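Local coordinates for protein glutamate--cysteine ligase GshA (Methylobacillus flagellatus KT, PDB 3K1T) that probably acts as a ligase that joins glutamate to cysteine, at residues A[20-25]-A[220-225]. Residues are numbered along the deposited sequence; the frame is centred on the assembly and turned at random. Where two conformers were deposited one is given.
Sequences KRLLDN and EEFAPL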
ATOM      1  N   LYS A  20       4.119  12.185  22.692  1.00 15.43           N
ATOM      2  CA  LYS A  20       3.054  11.764  23.599  1.00 17.23           C
ATOM      3  C   LYS A  20       1.672  12.189  23.099  1.00 16.11           C
ATOM      4  O   LYS A  20       0.743  11.393  23.150  1.00 17.02           O
ATOM      5  CB  LYS A  20       3.269  12.306  25.024  1.00 17.56           C
ATOM      6  CG  LYS A  20       4.449  11.672  25.715  1.00 20.77           C
ATOM      7  CD  LYS A  20       4.554  12.053  27.200  1.00 24.91           C
ATOM      8  CE  LYS A  20       5.348  13.310  27.451  1.00 30.35           C
ATOM      9  NZ  LYS A  20       5.628  13.354  28.956  1.00 34.54           N
ATOM     10  N   ARG A  21       1.536  13.430  22.630  1.00 15.94           N
ATOM     11  CA  ARG A  21       0.245  13.890  22.102  0.80 15.70           C
ATOM     12  C   ARG A  21      -0.189  13.053  20.883  1.00 14.73           C
ATOM     13  O   ARG A  21      -1.370  12.677  20.774  1.00 14.20           O
ATOM     14  CB  ARG A  21       0.297  15.390  21.745  0.80 16.41           C
ATOM     15  CG  ARG A  21       0.476  16.334  22.951  0.80 18.70           C
ATOM     16  CD  ARG A  21      -0.731  16.429  23.904  0.80 22.63           C
ATOM     17  NE  ARG A  21      -0.424  17.494  24.858  0.80 28.87           N
ATOM     18  CZ  ARG A  21       0.397  17.366  25.913  0.80 32.04           C
ATOM     19  NH1 ARG A  21       0.969  16.198  26.198  0.80 34.80           N
ATOM     20  NH2 ARG A  21       0.673  18.418  26.686  0.80 31.72           N
ATOM     21  N   LEU A  22       0.752  12.752  19.970  1.00 13.67           N
ATOM     22  CA  LEU A  22       0.441  11.948  18.775  1.00 13.40           C
ATOM     23  C   LEU A  22       0.004  10.532  19.171  1.00 14.94           C
ATOM     24  O   LEU A  22      -0.968   9.981  18.621  1.00 15.31           O
ATOM     25  CB  LEU A  22       1.640  11.866  17.809  1.00 13.35           C
ATOM     26  CG  LEU A  22       2.182  13.166  17.222  1.00 13.93           C
ATOM     27  CD1 LEU A  22       3.490  12.843  16.407  1.00 14.63           C
ATOM     28  CD2 LEU A  22       1.115  13.881  16.357  1.00 10.32           C
ATOM     29  N   LEU A  23       0.714   9.951  20.135  1.00 15.32           N
ATOM     30  CA  LEU A  23       0.447   8.568  20.543  1.00 16.77           C
ATOM     31  C   LEU A  23      -0.788   8.454  21.459  1.00 16.48           C
ATOM     32  O   LEU A  23      -1.282   7.368  21.671  1.00 19.00           O
ATOM     33  CB  LEU A  23       1.651   7.952  21.207  1.00 15.83           C
ATOM     34  CG  LEU A  23       2.903   7.930  20.313  1.00 19.16           C
ATOM     35  CD1 LEU A  23       4.131   7.517  21.132  1.00 18.71           C
ATOM     36  CD2 LEU A  23       2.739   7.040  19.059  1.00 16.98           C
ATOM     37  N   ASP A  24      -1.280   9.555  21.986  1.00 15.66           N
ATOM     38  CA  ASP A  24      -2.539   9.527  22.744  1.00 15.89           C
ATOM     39  C   ASP A  24      -3.731   9.889  21.842  1.00 16.89           C
ATOM     40  O   ASP A  24      -4.882   9.928  22.331  1.00 17.45           O
ATOM     41  CB  ASP A  24      -2.461  10.507  23.932  1.00 16.15           C
ATOM     42  CG  ASP A  24      -3.647  10.371  24.935  1.00 21.31           C
ATOM     43  OD1 ASP A  24      -4.112   9.252  25.222  1.00 24.18           O
ATOM     44  OD2 ASP A  24      -4.096  11.400  25.478  1.00 24.90           O
ATOM     45  N   ASN A  25      -3.473  10.225  20.568  1.00 14.38           N
ATOM     46  CA  ASN A  25      -4.530  10.666  19.648  1.00 14.23           C
ATOM     47  C   ASN A  25      -4.445   9.958  18.293  1.00 13.40           C
ATOM     48  O   ASN A  25      -4.906  10.483  17.298  1.00 12.65           O
ATOM     49  CB  ASN A  25      -4.402  12.183  19.438  1.00 14.05           C
ATOM     50  CG  ASN A  25      -4.863  12.971  20.642  1.00 16.59           C
ATOM     51  OD1 ASN A  25      -6.072  13.021  20.902  1.00 15.94           O
ATOM     52  ND2 ASN A  25      -3.906  13.547  21.429  1.00 11.79           N
ATOM     53  N   GLU A 220      -2.730  25.386  12.232  1.00 15.76           N
ATOM     54  CA  GLU A 220      -3.772  26.054  13.019  1.00 18.20           C
ATOM     55  C   GLU A 220      -4.950  25.146  13.269  1.00 17.67           C
ATOM     56  O   GLU A 220      -5.605  25.285  14.283  1.00 17.35           O
ATOM     57  CB  GLU A 220      -4.309  27.308  12.324  1.00 19.65           C
ATOM     58  CG  GLU A 220      -3.420  28.517  12.444  1.00 27.50           C
ATOM     59  CD  GLU A 220      -3.790  29.623  11.407  1.00 36.95           C
ATOM     60  OE1 GLU A 220      -4.969  29.658  10.904  1.00 40.55           O
ATOM     61  OE2 GLU A 220      -2.880  30.439  11.113  1.00 41.57           O
ATOM     62  N   GLU A 221      -5.209  24.205  12.367  1.00 17.24           N
ATOM     63  CA  GLU A 221      -6.242  23.222  12.626  1.00 17.74           C
ATOM     64  C   GLU A 221      -5.735  21.999  13.391  1.00 16.53           C
ATOM     65  O   GLU A 221      -6.419  21.480  14.288  1.00 15.63           O
ATOM     66  CB  GLU A 221      -6.905  22.803  11.334  1.00 19.15           C
ATOM     67  CG  GLU A 221      -8.051  21.865  11.625  1.00 24.73           C
ATOM     68  CD  GLU A 221      -8.893  21.549  10.411  1.00 30.34           C
ATOM     69  OE1 GLU A 221      -8.656  22.189   9.352  1.00 33.51           O
ATOM     70  OE2 GLU A 221      -9.757  20.630  10.546  1.00 28.23           O
ATOM     71  N   PHE A 222      -4.543  21.518  13.037  1.00 15.05           N
ATOM     72  CA  PHE A 222      -4.023  20.303  13.637  1.00 14.07           C
ATOM     73  C   PHE A 222      -3.571  20.470  15.077  1.00 13.60           C
ATOM     74  O   PHE A 222      -3.808  19.595  15.902  1.00 14.58           O
ATOM     75  CB  PHE A 222      -2.875  19.751  12.787  1.00 14.04           C
ATOM     76  CG  PHE A 222      -2.412  18.392  13.203  1.00 11.41           C
ATOM     77  CD1 PHE A 222      -3.125  17.257  12.822  1.00 13.73           C
ATOM     78  CD2 PHE A 222      -1.250  18.241  13.909  1.00 13.05           C
ATOM     79  CE1 PHE A 222      -2.666  15.965  13.211  1.00 13.62           C
ATOM     80  CE2 PHE A 222      -0.795  16.982  14.294  1.00 13.29           C
ATOM     81  CZ  PHE A 222      -1.497  15.844  13.933  1.00 13.04           C
ATOM     82  N   ALA A 223      -2.926  21.574  15.402  1.00 13.63           N
ATOM     83  CA  ALA A 223      -2.379  21.755  16.736  1.00 15.14           C
ATOM     84  C   ALA A 223      -3.472  21.672  17.850  1.00 15.78           C
ATOM     85  O   ALA A 223      -3.273  20.957  18.841  1.00 16.05           O
ATOM     86  CB  ALA A 223      -1.552  23.062  16.813  1.00 13.75           C
ATOM     87  N   PRO A 224      -4.626  22.329  17.662  1.00 17.35           N
ATOM     88  CA  PRO A 224      -5.680  22.150  18.669  1.00 18.66           C
ATOM     89  C   PRO A 224      -6.325  20.766  18.690  1.00 18.79           C
ATOM     90  O   PRO A 224      -6.813  20.370  19.742  1.00 18.27           O
ATOM     91  CB  PRO A 224      -6.727  23.225  18.327  1.00 19.19           C
ATOM     92  CG  PRO A 224      -6.202  23.964  17.154  1.00 18.78           C
ATOM     93  CD  PRO A 224      -4.923  23.440  16.726  1.00 17.77           C
ATOM     94  N   LEU A 225      -6.319  20.050  17.566  1.00 18.39           N
ATOM     95  CA  LEU A 225      -6.806  18.654  17.499  1.00 18.24           C
ATOM     96  C   LEU A 225      -6.083  17.792  18.532  1.00 18.56           C
ATOM     97  O   LEU A 225      -6.717  16.955  19.193  1.00 17.92           O
ATOM     98  CB  LEU A 225      -6.606  18.061  16.092  1.00 18.50           C
ATOM     99  CG  LEU A 225      -7.153  16.646  15.809  1.00 19.70           C
ATOM    100  CD1 LEU A 225      -8.707  16.686  15.714  1.00 20.84           C
ATOM    101  CD2 LEU A 225      -6.514  16.009  14.556  1.00 18.73           C
TER
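Phe222 has CG anti to its backbone N (chi1 -171°), and this swings the ring out of its helix until its far end meets Leu22. Leu22 has CG anti to its own carbonyl carbon (chi1 -60°), and its CD2 branch is the one that reaches across. The motif is a helix-helix contact, between the last turns of helix 13-23 and helix 210-226. The methyl comes to the edge of the ring, near the ring plane, with Leu22 CD2 4.1 Å from Phe222 CZ. Phe222 CE2 is almost as close to the same methyl. The two side chains cross at about a right angle. The methyl stays near the ring plane, so it meets the ring's edge and not its face.

This apolar pair is buried. Helix 398-421 adds to its surroundings, with Ala404 against Leu22 and with Val407 and Leu411 against Phe222. Trp32 of helix 26-40 also meets the Phe222 ring, their planes inclined at about 55°.

Asn25 follows the end of helix 13-23 and occupies the N-cap position of helix 26-40, but its side chain makes no capping bond there. It turns back instead. Its ND2 donates to Arg21 O at 2.8 Å, with an N-H...O angle of 158°. Arg21 O lies close to the amide plane, and this single bond ties the amide to the turn before it. No hydrogen bond links the two segments directly. At the partly exposed border, Asn25 OD1 lies 4.3 Å from Leu225 O. Both are acceptors, so no bond joins them.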